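Local coordinates for phenylacetic acid degradation protein PaaI (Thermus thermophilus HB8, PDB 1WLU), which is a hot dog-fold thioesterase of phenylacetic acid degradation that probably hydrolyses acyl-CoA thioesters, at the interface of chains A and B. Sequence-based numbering; all coordinates share one arbitrary frame. Chains: chain A/B, phenylacetic acid degradation protein PaaI.

The interface of chains A and B. Residues chain A 87-88, 90, 95; chain B 71.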
loop_
_atom_site.group_PDB
_atom_site.type_symbol
_atom_site.label_atom_id
_atom_site.label_comp_id
_atom_site.label_asym_id
_atom_site.label_seq_id
_atom_site.Cartn_x
_atom_site.Cartn_y
_atom_site.Cartn_z
ATOM N N VAL A 87 -14.883 -1.187 -5.644
ATOM C CA VAL A 87 -14.654 0.250 -5.507
ATOM C C VAL A 87 -14.565 0.916 -6.879
ATOM O O VAL A 87 -15.064 2.023 -7.081
ATOM C CB VAL A 87 -13.340 0.520 -4.719
ATOM C CG1 VAL A 87 -13.052 2.010 -4.667
ATOM C CG2 VAL A 87 -13.457 -0.044 -3.307
ATOM N N ASN A 88 -13.921 0.235 -7.819
ATOM C CA ASN A 88 -13.774 0.752 -9.172
ATOM C C ASN A 88 -13.634 -0.384 -10.163
ATOM O O ASN A 88 -12.933 -1.362 -9.904
ATOM C CB ASN A 88 -12.534 1.638 -9.289
ATOM C CG ASN A 88 -12.297 2.108 -10.713
ATOM O OD1 ASN A 88 -12.960 3.028 -11.190
ATOM N ND2 ASN A 88 -11.367 1.460 -11.406
ATOM N N SER A 90 -12.640 -0.777 -14.118
ATOM C CA SER A 90 -12.166 -0.174 -15.358
ATOM C C SER A 90 -12.020 -1.281 -16.394
ATOM O O SER A 90 -12.238 -2.452 -16.091
ATOM C CB SER A 90 -10.821 0.527 -15.141
ATOM O OG SER A 90 -10.976 1.685 -14.335
ATOM N N THR A 95 -10.603 -2.394 -8.641
ATOM C CA THR A 95 -10.171 -2.283 -7.256
ATOM C C THR A 95 -11.298 -2.651 -6.299
ATOM O O THR A 95 -12.461 -2.309 -6.529
ATOM C CB THR A 95 -9.669 -0.852 -6.975
ATOM O OG1 THR A 95 -8.550 -0.578 -7.826
ATOM C CG2 THR A 95 -9.247 -0.696 -5.518
ATOM N N PHE B 71 -7.910 6.103 -10.353
ATOM C CA PHE B 71 -8.883 5.493 -11.261
ATOM C C PHE B 71 -9.191 6.283 -12.525
ATOM O O PHE B 71 -9.372 5.696 -13.593
ATOM C CB PHE B 71 -10.210 5.233 -10.540
ATOM C CG PHE B 71 -10.068 4.506 -9.235
ATOM C CD1 PHE B 71 -9.285 3.360 -9.136
ATOM C CD2 PHE B 71 -10.732 4.963 -8.102
ATOM C CE1 PHE B 71 -9.165 2.679 -7.925
ATOM C CE2 PHE B 71 -10.618 4.290 -6.889
ATOM C CZ PHE B 71 -9.834 3.146 -6.799
HETATM O O HOH W 1 -8.664 3.098 -13.871
#
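The side-chain amide of A:Asn88 lies flat on one face of the B:Phe71 ring, the two planes 9° apart. CB of A:Asn88 sits over the middle of that face, 3.6 Å above the plane, in a CH-pi contact. OG1 of A:Thr95 comes to the rim 3.3 Å from CE1 of B:Phe71, slightly to the A:Asn88 side of the ring plane. CG1 of A:Val87 lies off the rim on that side too, at the margin, 4.0 Å from CE2 of B:Phe71. The A:Asn88 and B:Phe71 side chains run in opposite directions. CG of A:Asn88 is 3.6 Å from CG of B:Phe71, and OD1 of A:Asn88 is 3.6 Å from CB of B:Phe71. With CG of A:Asn88 anti to the backbone N (chi1 176°), the side chain runs along the ring; chi2 (78°) lays the amide flat on it. A leucine in place of B:Phe71 would probably leave the A:Asn88 amide without its flat stacking surface and weaken the contact with A:Thr95.

A hydrogen bond within chain A helps to hold the turn of the amide. ND2 of A:Asn88 reaches OG of A:Ser90 at 3.0 Å, nearly straight and close to the amide plane. This patch belongs to a two-fold interface of the deposited tetramer, which is likely, but not proven by the structure alone, to form in solution. A:Ser90 and B:Phe71 are both CoA-binding residues, so a CoA site may draw on both chains; none is bound here. A water bridges the chains, 2.7 Å from OG of A:Ser90 and 2.7 Å from the backbone O of B:Phe71.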